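PDB 6PWK: GGDEF and EAL domain-containing protein from Vibrio cholerae O1 str. 2010EL-1786, which probably acts as an inner-membrane receptor for the second messenger cyclic di-GMP, regulating large adhesins and thereby biofilm formation and cell adhesion. Local coordinates for residues I247-V252 with N272-S277; E307-F310 with Y316-L319; H216-S221 with V408-I413. One frame throughout, in Å; residues are numbered along the deposited sequence.

Contact 1 of 3, residues I247-V252 with N272-S277. With MG (magnesium ion), chain E; C2E (9,9'-[(2R,3R,3aS,5S,7aR,9R,10R,10aS,12S,14aR)-3,5,10,12-tetrahydroxy-5,12-dioxidooctahydro-2H,7H-difuro[3,2-d:3',2'-j][1,3,7,9,2,8]tetraoxadiphosphacyclododecine-2,9-diyl]bis(2-amino-1,9-dihydro-6H-purin-6-one)), chain C.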
loop_
_atom_site.group_PDB
_atom_site.type_symbol
_atom_site.label_atom_id
_atom_site.label_comp_id
_atom_site.label_asym_id
_atom_site.label_seq_id
_atom_site.Cartn_x
_atom_site.Cartn_y
_atom_site.Cartn_z
ATOM N N ILE A 247 8.506 9.819 -10.960
ATOM C CA ILE A 247 8.513 10.750 -12.085
ATOM C C ILE A 247 9.773 11.602 -12.049
ATOM O O ILE A 247 10.419 11.836 -13.078
ATOM C CB ILE A 247 7.246 11.627 -12.075
ATOM C CG1 ILE A 247 6.007 10.802 -12.424
ATOM C CG2 ILE A 247 7.398 12.803 -13.031
ATOM C CD1 ILE A 247 5.260 10.287 -11.218
ATOM N N PHE A 248 10.148 12.068 -10.857
ATOM C CA PHE A 248 11.345 12.886 -10.712
ATOM C C PHE A 248 12.609 12.067 -10.947
ATOM O O PHE A 248 13.541 12.534 -11.612
ATOM C CB PHE A 248 11.353 13.527 -9.325
ATOM C CG PHE A 248 12.664 14.145 -8.945
ATOM C CD1 PHE A 248 13.043 15.372 -9.459
ATOM C CD2 PHE A 248 13.511 13.506 -8.055
ATOM C CE1 PHE A 248 14.247 15.943 -9.102
ATOM C CE2 PHE A 248 14.716 14.073 -7.695
ATOM C CZ PHE A 248 15.083 15.293 -8.220
ATOM N N ASP A 249 12.660 10.842 -10.416
ATOM C CA ASP A 249 13.849 10.014 -10.588
ATOM C C ASP A 249 14.024 9.584 -12.039
ATOM O O ASP A 249 15.153 9.517 -12.539
ATOM C CB ASP A 249 13.783 8.795 -9.671
ATOM C CG ASP A 249 14.211 9.112 -8.250
ATOM O OD1 ASP A 249 14.943 10.105 -8.061
ATOM O OD2 ASP A 249 13.822 8.366 -7.327
ATOM N N GLN A 250 12.924 9.290 -12.734
ATOM C CA GLN A 250 13.031 8.895 -14.134
ATOM C C GLN A 250 13.533 10.046 -14.998
ATOM O O GLN A 250 14.266 9.827 -15.968
ATOM C CB GLN A 250 11.683 8.382 -14.642
ATOM C CG GLN A 250 11.333 6.992 -14.135
ATOM C CD GLN A 250 9.871 6.645 -14.329
ATOM O OE1 GLN A 250 9.283 5.917 -13.527
ATOM N NE2 GLN A 250 9.274 7.163 -15.395
ATOM N N TYR A 251 13.153 11.280 -14.660
ATOM C CA TYR A 251 13.653 12.433 -15.402
ATOM C C TYR A 251 15.149 12.619 -15.181
ATOM O O TYR A 251 15.904 12.847 -16.133
ATOM C CB TYR A 251 12.887 13.693 -14.999
ATOM C CG TYR A 251 13.446 14.959 -15.608
ATOM C CD1 TYR A 251 13.127 15.326 -16.910
ATOM C CD2 TYR A 251 14.294 15.787 -14.883
ATOM C CE1 TYR A 251 13.637 16.482 -17.472
ATOM C CE2 TYR A 251 14.810 16.943 -15.437
ATOM C CZ TYR A 251 14.477 17.286 -16.730
ATOM O OH TYR A 251 14.986 18.437 -17.285
ATOM N N VAL A 252 15.594 12.523 -13.925
ATOM C CA VAL A 252 17.012 12.683 -13.620
ATOM C C VAL A 252 17.834 11.600 -14.308
ATOM O O VAL A 252 18.891 11.878 -14.886
ATOM C CB VAL A 252 17.231 12.679 -12.096
ATOM C CG1 VAL A 252 18.719 12.651 -11.770
ATOM C CG2 VAL A 252 16.559 13.890 -11.461
ATOM N N ASN A 272 21.120 9.500 -7.158
ATOM C CA ASN A 272 20.303 9.248 -5.978
ATOM C C ASN A 272 18.912 8.773 -6.385
ATOM O O ASN A 272 18.321 9.273 -7.347
ATOM C CB ASN A 272 20.187 10.509 -5.121
ATOM C CG ASN A 272 21.508 10.923 -4.504
ATOM O OD1 ASN A 272 21.964 10.329 -3.526
ATOM N ND2 ASN A 272 22.125 11.956 -5.066
ATOM N N ILE A 273 18.389 7.801 -5.641
ATOM C CA ILE A 273 17.054 7.260 -5.866
ATOM C C ILE A 273 16.271 7.373 -4.567
ATOM O O ILE A 273 16.754 6.954 -3.509
ATOM C CB ILE A 273 17.100 5.793 -6.340
ATOM C CG1 ILE A 273 17.988 5.650 -7.579
ATOM C CG2 ILE A 273 15.696 5.283 -6.628
ATOM C CD1 ILE A 273 17.471 6.383 -8.798
ATOM N N ALA A 274 15.069 7.934 -4.642
ATOM C CA ALA A 274 14.227 8.033 -3.461
ATOM C C ALA A 274 13.608 6.677 -3.131
ATOM O O ALA A 274 13.494 5.794 -3.984
ATOM C CB ALA A 274 13.131 9.079 -3.664
ATOM N N GLN A 275 13.210 6.518 -1.866
ATOM C CA GLN A 275 12.613 5.255 -1.440
ATOM C C GLN A 275 11.256 5.034 -2.093
ATOM O O GLN A 275 10.939 3.915 -2.516
ATOM C CB GLN A 275 12.489 5.213 0.083
ATOM C CG GLN A 275 11.747 3.989 0.605
ATOM C CD GLN A 275 11.884 3.810 2.105
ATOM O OE1 GLN A 275 12.818 4.324 2.720
ATOM N NE2 GLN A 275 10.952 3.077 2.700
ATOM N N GLY A 276 10.442 6.088 -2.193
ATOM C CA GLY A 276 9.131 5.966 -2.805
ATOM C C GLY A 276 9.164 5.537 -4.256
ATOM O O GLY A 276 8.161 5.023 -4.764
ATOM N N SER A 277 10.292 5.737 -4.939
ATOM C CA SER A 277 10.412 5.279 -6.319
ATOM C C SER A 277 10.689 3.781 -6.383
ATOM O O SER A 277 10.183 3.091 -7.275
ATOM C CB SER A 277 11.514 6.059 -7.035
ATOM O OG SER A 277 11.285 7.455 -6.953
HETATM MG MG MG E . 23.517 10.397 -1.810
HETATM P P1 C2E C . 22.597 13.434 -0.139
HETATM O O2P C2E C . 22.672 12.065 -0.759
HETATM O O1P C2E C . 23.202 13.276 1.227
HETATM O "O5'" C2E C . 23.573 14.503 -0.905
HETATM C "C5'" C2E C . 24.486 15.219 -0.141
HETATM C "C4'" C2E C . 23.828 16.593 0.167
HETATM O "O4'" C2E C . 24.578 17.286 0.971
HETATM C "C3'" C2E C . 23.751 17.464 -1.100
HETATM O "O3'" C2E C . 22.908 18.474 -0.824
HETATM C "C2'" C2E C . 25.179 18.028 -1.142
HETATM O "O2'" C2E C . 25.233 19.220 -2.035
HETATM C "C1'" C2E C . 25.276 18.442 0.089
HETATM N N9 C2E C . 26.561 18.634 0.711
HETATM C C8 C2E C . 27.336 17.965 -0.178
HETATM N N7 C2E C . 28.611 18.044 0.282
HETATM C C5 C2E C . 28.615 18.729 1.420
HETATM C C6 C2E C . 29.709 19.150 2.416
HETATM O O6 C2E C . 30.848 18.872 2.246
HETATM N N1 C2E C . 29.358 19.903 3.581
HETATM C C2 C2E C . 27.993 20.276 3.852
HETATM N N2 C2E C . 27.578 21.041 5.024
HETATM N N3 C2E C . 26.984 19.858 2.893
HETATM C C4 C2E C . 27.338 19.080 1.679
HETATM P P11 C2E C . 21.724 18.655 -1.973
HETATM O O21 C2E C . 22.136 19.113 -3.346
HETATM O O11 C2E C . 20.800 19.729 -1.456
HETATM O O5A C2E C . 20.953 17.198 -1.881
HETATM C C5A C2E C . 20.177 17.077 -0.721
HETATM C C4A C2E C . 19.428 15.806 -0.747
HETATM O O4A C2E C . 18.525 15.851 -1.690
HETATM C C3A C2E C . 20.458 14.523 -1.110
HETATM O O3A C2E C . 21.054 13.964 0.152
HETATM C C2A C2E C . 19.758 13.680 -1.658
HETATM O O2A C2E C . 19.160 12.753 -0.632
HETATM C C1A C2E C . 18.601 14.529 -2.421
HETATM N N91 C2E C . 18.910 14.694 -3.686
HETATM C C81 C2E C . 19.739 15.583 -4.257
HETATM N N71 C2E C . 19.705 15.335 -5.580
HETATM C C51 C2E C . 18.875 14.319 -5.801
HETATM C C61 C2E C . 18.443 13.608 -7.078
HETATM O O61 C2E C . 18.891 13.975 -8.106
HETATM N N11 C2E C . 17.516 12.520 -7.036
HETATM C C21 C2E C . 16.978 12.083 -5.778
HETATM N N21 C2E C . 16.035 10.975 -5.740
HETATM N N31 C2E C . 17.402 12.772 -4.558
HETATM C C41 C2E C . 18.369 13.908 -4.612
#
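At the end of strand 269-272, Asn-272 O lies 3.6 Å from OD1 of Asp-249 on helix 245-261, two acceptors with no bond between them; the ligand amine N21 is close to both, 3.3 Å from Asn-272 O. Asn-272 CB packs against C21 of one guanine of cyclic di-GMP at 3.6 Å. With Glu-218, Glu-304 and Asp-334 the residue completes the protein part of the magnesium shell, to which the ligand adds the phosphate oxygen O2P. Ile-273 follows as a greasy flank, its CG2 lying 3.7 Å from Asp-249 OD2, and the side chain also packs on Phe-283 of helix 281-292. At Ala-274, the N-cap of the short helix 275-278, the backbone N donates a hydrogen bond of 3.0 Å to Asp-249 OD2, arriving on the syn side and close to the carboxylate plane. Further on, Ser-277 OG gives the same oxygen a second bond, 2.7 Å long, but from above that plane. Two donors thus grip OD2 and fix the rotation of the carboxylate.

The other oxygen is thereby presented to the ligand: C2E N21, the exocyclic amine of the guanine, donates to Asp-249 OD1 over 2.7 Å with an N-H...O angle of 163°. The first torsion of Asp-249 (chi1 -81°) sets CG beside its own backbone N, which carries the carboxylate across to the strand end. Next to it on the helix, Phe-248 brings its ring edge to C21 of the same base, with CE2 3.6 Å away, and Val-252 CG1 lies near O61. Thus a second shell positions a first: a helix carboxylate, held by a strand-to-helix turn, reads a guanine amine at the mouth of the EAL-domain barrel, in its cyclic di-GMP pocket.

Contact 2 of 3, residues E307-F310 with Y316-L319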
loop_
_atom_site.group_PDB
_atom_site.type_symbol
_atom_site.label_atom_id
_atom_site.label_comp_id
_atom_site.label_asym_id
_atom_site.label_seq_id
_atom_site.Cartn_x
_atom_site.Cartn_y
_atom_site.Cartn_z
ATOM N N GLU A 307 19.769 3.786 2.886
ATOM C CA GLU A 307 19.794 2.633 3.781
ATOM C C GLU A 307 18.393 2.250 4.242
ATOM O O GLU A 307 18.122 1.068 4.485
ATOM C CB GLU A 307 20.696 2.922 4.981
ATOM C CG GLU A 307 20.694 1.832 6.042
ATOM C CD GLU A 307 21.778 2.026 7.079
ATOM O OE1 GLU A 307 22.863 1.425 6.927
ATOM O OE2 GLU A 307 21.548 2.786 8.043
ATOM N N GLY A 308 17.491 3.227 4.355
ATOM C CA GLY A 308 16.126 2.925 4.752
ATOM C C GLY A 308 15.426 1.965 3.811
ATOM O O GLY A 308 14.541 1.216 4.232
ATOM N N CYS A 309 15.803 1.971 2.530
ATOM C CA CYS A 309 15.227 1.020 1.584
ATOM C C CYS A 309 15.578 -0.411 1.960
ATOM O O CYS A 309 14.710 -1.289 1.990
ATOM C CB CYS A 309 15.711 1.319 0.167
ATOM S SG CYS A 309 14.865 2.660 -0.663
ATOM N N PHE A 310 16.855 -0.664 2.249
ATOM C CA PHE A 310 17.306 -2.034 2.469
ATOM C C PHE A 310 16.696 -2.642 3.726
ATOM O O PHE A 310 16.451 -3.853 3.769
ATOM C CB PHE A 310 18.831 -2.077 2.550
ATOM C CG PHE A 310 19.521 -1.750 1.255
ATOM C CD1 PHE A 310 19.755 -2.735 0.309
ATOM C CD2 PHE A 310 19.947 -0.459 0.989
ATOM C CE1 PHE A 310 20.393 -2.438 -0.880
ATOM C CE2 PHE A 310 20.586 -0.156 -0.197
ATOM C CZ PHE A 310 20.809 -1.146 -1.133
ATOM N N TYR A 316 11.270 -4.927 -2.433
ATOM C CA TYR A 316 11.290 -3.938 -3.507
ATOM C C TYR A 316 12.720 -3.589 -3.896
ATOM O O TYR A 316 13.041 -3.477 -5.084
ATOM C CB TYR A 316 10.545 -2.672 -3.082
ATOM C CG TYR A 316 9.037 -2.758 -3.127
ATOM C CD1 TYR A 316 8.360 -2.861 -4.337
ATOM C CD2 TYR A 316 8.287 -2.695 -1.961
ATOM C CE1 TYR A 316 6.979 -2.925 -4.378
ATOM C CE2 TYR A 316 6.910 -2.756 -1.993
ATOM C CZ TYR A 316 6.260 -2.871 -3.202
ATOM O OH TYR A 316 4.887 -2.932 -3.229
ATOM N N THR A 317 13.593 -3.415 -2.900
ATOM C CA THR A 317 14.971 -3.026 -3.175
ATOM C C THR A 317 15.718 -4.123 -3.926
ATOM O O THR A 317 16.471 -3.839 -4.864
ATOM C CB THR A 317 15.689 -2.686 -1.868
ATOM O OG1 THR A 317 14.873 -1.799 -1.093
ATOM C CG2 THR A 317 17.024 -2.018 -2.147
ATOM N N ALA A 318 15.521 -5.383 -3.530
ATOM C CA ALA A 318 16.195 -6.480 -4.215
ATOM C C ALA A 318 15.711 -6.615 -5.653
ATOM O O ALA A 318 16.497 -6.949 -6.547
ATOM C CB ALA A 318 15.986 -7.787 -3.452
ATOM N N LEU A 319 14.423 -6.362 -5.898
ATOM C CA LEU A 319 13.929 -6.365 -7.271
ATOM C C LEU A 319 14.562 -5.240 -8.078
ATOM O O LEU A 319 14.902 -5.422 -9.252
ATOM C CB LEU A 319 12.404 -6.246 -7.287
ATOM C CG LEU A 319 11.622 -7.407 -6.669
ATOM C CD1 LEU A 319 10.125 -7.180 -6.808
ATOM C CD2 LEU A 319 12.034 -8.733 -7.293
#
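Thr-317 lies against Cys-309 and Phe-310 where two successive helices, 307-312 and 314-326, follow strand 301-305 in the alpha/beta barrel of the EAL domain. The tight part is made by the two branches of that one threonine. CG2 sits over a face of the Phe-310 ring in a CH-pi contact, 3.9 Å from the ring centroid and 22° off its normal, displaced toward the rim at CE1. The two side chains cross at about a right angle. A chi1 of -48° sets the Thr-317 hydroxyl beside the backbone N and swings the methyl to the ring. Phe-310 also packs on Ile-305 and Val-333 of the barrel strands and meets Tyr-345 and Phe-349, so the contact lies between the strands and the outer helices.

The neighbouring residues of segment 316-319 belong to a looser side. Tyr-316 is partly exposed and its ring leads away from helix 307-312 to pack on Pro-281 of the second subunit, while Leu-319 packs on Arg-285 of that subunit. Thr-317 OG1 is hydrogen-bonded to the backbone O of Glu-313, just ahead of its helix; it lies 3.1 Å from Cys-309 O, a polar approach rather than a hydrogen bond, and 3.5 Å from Cys-309 CB.

Contact 3 of 3, residues H216-S221 with V408-I413; sequences HREVFS and VFQGFI. With MG (magnesium ion), chain E; C2E (9,9'-[(2R,3R,3aS,5S,7aR,9R,10R,10aS,12S,14aR)-3,5,10,12-tetrahydroxy-5,12-dioxidooctahydro-2H,7H-difuro[3,2-d:3',2'-j][1,3,7,9,2,8]tetraoxadiphosphacyclododecine-2,9-diyl]bis(2-amino-1,9-dihydro-6H-purin-6-one)), chain C.
Glu-218 and Gln-410 bring the two backbones nearest, yet their CA atoms stay 9.1 Å apart, because strand 200-209 pairs antiparallel with both strand 214-225 and strand 408-409. Side chains bridge the interval. Both run extended from a CG anti to the backbone N (chi1 -178° in Glu-218) and meet at about a right angle, their carboxylate and amide planes 72° apart. Gln-410 NE2 donates to Glu-218 OE1 over 2.9 Å, on the anti side and rather bent at 143°. The same NE2 also bonds Gln-205, while Lys-355 bridges the pair from outside, in a salt bridge with Glu-218 OE1 and a hydrogen bond with Gln-410 OE1. The bond leaves Glu-218 OE2 to bind magnesium at 2.3 Å.

Glu-218, Val-219 and Phe-220 stand where the EAL signature of this barrel family gives the domain its name, here written Glu-Val-Phe. The Phe-220 ring carries the ligand ribose on one face, with C3' above its centre. Just beyond, Ser-221 reads the Hoogsteen edge of one guanine: its N donates to N71 at 3.2 Å and its OG to O61 at 2.6 Å. The second guanine is met by segment 408-413, where Phe-412 N donates to O6 over 2.8 Å and the Phe-412 ring lays a face against the base, C6 standing 3.3 Å above the ring plane.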
loop_
_atom_site.group_PDB
_atom_site.type_symbol
_atom_site.label_atom_id
_atom_site.label_comp_id
_atom_site.label_asym_id
_atom_site.label_seq_id
_atom_site.Cartn_x
_atom_site.Cartn_y
_atom_site.Cartn_z
ATOM N N HIS A 216 33.520 7.944 -8.239
ATOM C CA HIS A 216 32.424 8.385 -9.088
ATOM C C HIS A 216 32.135 9.847 -8.776
ATOM O O HIS A 216 32.714 10.432 -7.858
ATOM C CB HIS A 216 31.171 7.512 -8.905
ATOM C CG HIS A 216 30.589 7.540 -7.522
ATOM N ND1 HIS A 216 30.032 6.427 -6.932
ATOM C CD2 HIS A 216 30.453 8.546 -6.625
ATOM C CE1 HIS A 216 29.592 6.742 -5.726
ATOM N NE2 HIS A 216 29.834 8.023 -5.516
ATOM N N ARG A 217 31.226 10.427 -9.553
ATOM C CA ARG A 217 30.702 11.764 -9.302
ATOM C C ARG A 217 29.219 11.648 -8.989
ATOM O O ARG A 217 28.437 11.205 -9.838
ATOM C CB ARG A 217 30.930 12.686 -10.501
ATOM C CG ARG A 217 32.291 13.354 -10.526
ATOM C CD ARG A 217 32.454 14.218 -11.763
ATOM N NE ARG A 217 33.496 13.696 -12.639
ATOM C CZ ARG A 217 34.785 13.999 -12.525
ATOM N NH1 ARG A 217 35.191 14.827 -11.571
ATOM N NH2 ARG A 217 35.668 13.476 -13.364
ATOM N N GLU A 218 28.834 12.041 -7.778
ATOM C CA GLU A 218 27.432 12.021 -7.391
ATOM C C GLU A 218 26.696 13.201 -8.011
ATOM O O GLU A 218 27.206 14.324 -8.042
ATOM C CB GLU A 218 27.287 12.055 -5.870
ATOM C CG GLU A 218 25.846 11.992 -5.391
ATOM C CD GLU A 218 25.732 11.847 -3.888
ATOM O OE1 GLU A 218 26.773 11.913 -3.200
ATOM O OE2 GLU A 218 24.600 11.665 -3.392
ATOM N N VAL A 219 25.491 12.939 -8.508
ATOM C CA VAL A 219 24.682 13.938 -9.195
ATOM C C VAL A 219 23.682 14.526 -8.210
ATOM O O VAL A 219 22.948 13.787 -7.541
ATOM C CB VAL A 219 23.966 13.329 -10.411
ATOM C CG1 VAL A 219 23.045 14.352 -11.054
ATOM C CG2 VAL A 219 24.982 12.810 -11.418
ATOM N N PHE A 220 23.651 15.852 -8.120
ATOM C CA PHE A 220 22.685 16.573 -7.299
ATOM C C PHE A 220 21.777 17.387 -8.207
ATOM O O PHE A 220 22.259 18.117 -9.079
ATOM C CB PHE A 220 23.389 17.486 -6.293
ATOM C CG PHE A 220 24.209 16.744 -5.283
ATOM C CD1 PHE A 220 23.727 15.583 -4.704
ATOM C CD2 PHE A 220 25.465 17.200 -4.923
ATOM C CE1 PHE A 220 24.479 14.894 -3.779
ATOM C CE2 PHE A 220 26.225 16.512 -3.997
ATOM C CZ PHE A 220 25.729 15.356 -3.423
ATOM N N SER A 221 20.471 17.259 -8.002
ATOM C CA SER A 221 19.485 17.906 -8.853
ATOM C C SER A 221 18.890 19.122 -8.158
ATOM O O SER A 221 18.611 19.094 -6.955
ATOM C CB SER A 221 18.371 16.928 -9.239
ATOM O OG SER A 221 18.891 15.822 -9.959
ATOM N N VAL A 408 37.673 6.279 0.116
ATOM C CA VAL A 408 37.448 7.476 -0.682
ATOM C C VAL A 408 36.610 8.462 0.124
ATOM O O VAL A 408 35.859 8.080 1.028
ATOM C CB VAL A 408 36.782 7.146 -2.045
ATOM C CG1 VAL A 408 36.733 5.643 -2.267
ATOM C CG2 VAL A 408 35.398 7.749 -2.162
ATOM N N PHE A 409 36.762 9.748 -0.199
ATOM C CA PHE A 409 36.128 10.829 0.541
ATOM C C PHE A 409 35.377 11.744 -0.414
ATOM O O PHE A 409 35.722 11.859 -1.593
ATOM C CB PHE A 409 37.164 11.640 1.335
ATOM C CG PHE A 409 38.045 10.801 2.217
ATOM C CD1 PHE A 409 39.163 10.164 1.701
ATOM C CD2 PHE A 409 37.756 10.649 3.563
ATOM C CE1 PHE A 409 39.972 9.389 2.509
ATOM C CE2 PHE A 409 38.563 9.878 4.376
ATOM C CZ PHE A 409 39.671 9.247 3.849
ATOM N N GLN A 410 34.347 12.403 0.113
ATOM C CA GLN A 410 33.507 13.298 -0.669
ATOM C C GLN A 410 33.086 14.469 0.205
ATOM O O GLN A 410 32.825 14.297 1.399
ATOM C CB GLN A 410 32.271 12.562 -1.216
ATOM C CG GLN A 410 31.432 13.372 -2.193
ATOM C CD GLN A 410 30.233 12.600 -2.718
ATOM O OE1 GLN A 410 30.124 11.389 -2.521
ATOM N NE2 GLN A 410 29.327 13.301 -3.389
ATOM N N GLY A 411 33.028 15.649 -0.383
ATOM C CA GLY A 411 32.621 16.830 0.353
ATOM C C GLY A 411 33.292 18.072 -0.197
ATOM O O GLY A 411 34.025 18.034 -1.182
ATOM N N PHE A 412 33.025 19.190 0.484
ATOM C CA PHE A 412 33.525 20.482 0.026
ATOM C C PHE A 412 35.033 20.608 0.208
ATOM O O PHE A 412 35.683 21.351 -0.535
ATOM C CB PHE A 412 32.803 21.614 0.759
ATOM C CG PHE A 412 31.340 21.716 0.424
ATOM C CD1 PHE A 412 30.864 21.285 -0.805
ATOM C CD2 PHE A 412 30.439 22.243 1.336
ATOM C CE1 PHE A 412 29.519 21.378 -1.116
ATOM C CE2 PHE A 412 29.093 22.338 1.030
ATOM C CZ PHE A 412 28.633 21.905 -0.197
ATOM N N ILE A 413 35.607 19.896 1.181
ATOM C CA ILE A 413 37.049 19.976 1.388
ATOM C C ILE A 413 37.817 19.201 0.324
ATOM O O ILE A 413 38.981 19.522 0.053
ATOM C CB ILE A 413 37.439 19.485 2.792
ATOM C CG1 ILE A 413 38.825 20.019 3.165
ATOM C CG2 ILE A 413 37.389 17.964 2.873
ATOM C CD1 ILE A 413 39.596 19.135 4.109
HETATM MG MG MG E . 23.517 10.397 -1.810
HETATM P P1 C2E C . 22.597 13.434 -0.139
HETATM O O2P C2E C . 22.672 12.065 -0.759
HETATM O O1P C2E C . 23.202 13.276 1.227
HETATM O "O5'" C2E C . 23.573 14.503 -0.905
HETATM C "C5'" C2E C . 24.486 15.219 -0.141
HETATM C "C4'" C2E C . 23.828 16.593 0.167
HETATM O "O4'" C2E C . 24.578 17.286 0.971
HETATM C "C3'" C2E C . 23.751 17.464 -1.100
HETATM O "O3'" C2E C . 22.908 18.474 -0.824
HETATM C "C2'" C2E C . 25.179 18.028 -1.142
HETATM O "O2'" C2E C . 25.233 19.220 -2.035
HETATM C "C1'" C2E C . 25.276 18.442 0.089
HETATM N N9 C2E C . 26.561 18.634 0.711
HETATM C C8 C2E C . 27.336 17.965 -0.178
HETATM N N7 C2E C . 28.611 18.044 0.282
HETATM C C5 C2E C . 28.615 18.729 1.420
HETATM C C6 C2E C . 29.709 19.150 2.416
HETATM O O6 C2E C . 30.848 18.872 2.246
HETATM N N1 C2E C . 29.358 19.903 3.581
HETATM C C2 C2E C . 27.993 20.276 3.852
HETATM N N2 C2E C . 27.578 21.041 5.024
HETATM N N3 C2E C . 26.984 19.858 2.893
HETATM C C4 C2E C . 27.338 19.080 1.679
HETATM P P11 C2E C . 21.724 18.655 -1.973
HETATM O O21 C2E C . 22.136 19.113 -3.346
HETATM O O11 C2E C . 20.800 19.729 -1.456
HETATM O O5A C2E C . 20.953 17.198 -1.881
HETATM C C5A C2E C . 20.177 17.077 -0.721
HETATM C C4A C2E C . 19.428 15.806 -0.747
HETATM O O4A C2E C . 18.525 15.851 -1.690
HETATM C C3A C2E C . 20.458 14.523 -1.110
HETATM O O3A C2E C . 21.054 13.964 0.152
HETATM C C2A C2E C . 19.758 13.680 -1.658
HETATM O O2A C2E C . 19.160 12.753 -0.632
HETATM C C1A C2E C . 18.601 14.529 -2.421
HETATM N N91 C2E C . 18.910 14.694 -3.686
HETATM C C81 C2E C . 19.739 15.583 -4.257
HETATM N N71 C2E C . 19.705 15.335 -5.580
HETATM C C51 C2E C . 18.875 14.319 -5.801
HETATM C C61 C2E C . 18.443 13.608 -7.078
HETATM O O61 C2E C . 18.891 13.975 -8.106
HETATM N N11 C2E C . 17.516 12.520 -7.036
HETATM C C21 C2E C . 16.978 12.083 -5.778
HETATM N N21 C2E C . 16.035 10.975 -5.740
HETATM N N31 C2E C . 17.402 12.772 -4.558
HETATM C C41 C2E C . 18.369 13.908 -4.612
#

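Overall arrangement
Contacts 1 and 3 share one cyclic di-GMP and one magnesium ion: Asn-272 and Glu-218 bind the metal from adjoining strands, although the contact centres lie 18 Å apart. They also touch directly round one guanine, with Val-252 CG2 3.4 Å from Ser-221 OG, so that Asp-249 takes the base's amine while Ser-221 takes its opposite rim. Contact 2 is a step back from the pocket. Its centre is 14 Å from that of contact 1, which it meets where Cys-309 SG lies 3.5 Å from Gln-275 CA; the Cys-309 side chain remains about 10 Å from the ligand. From contact 3 it is separated by about 11 Å between nearest atoms.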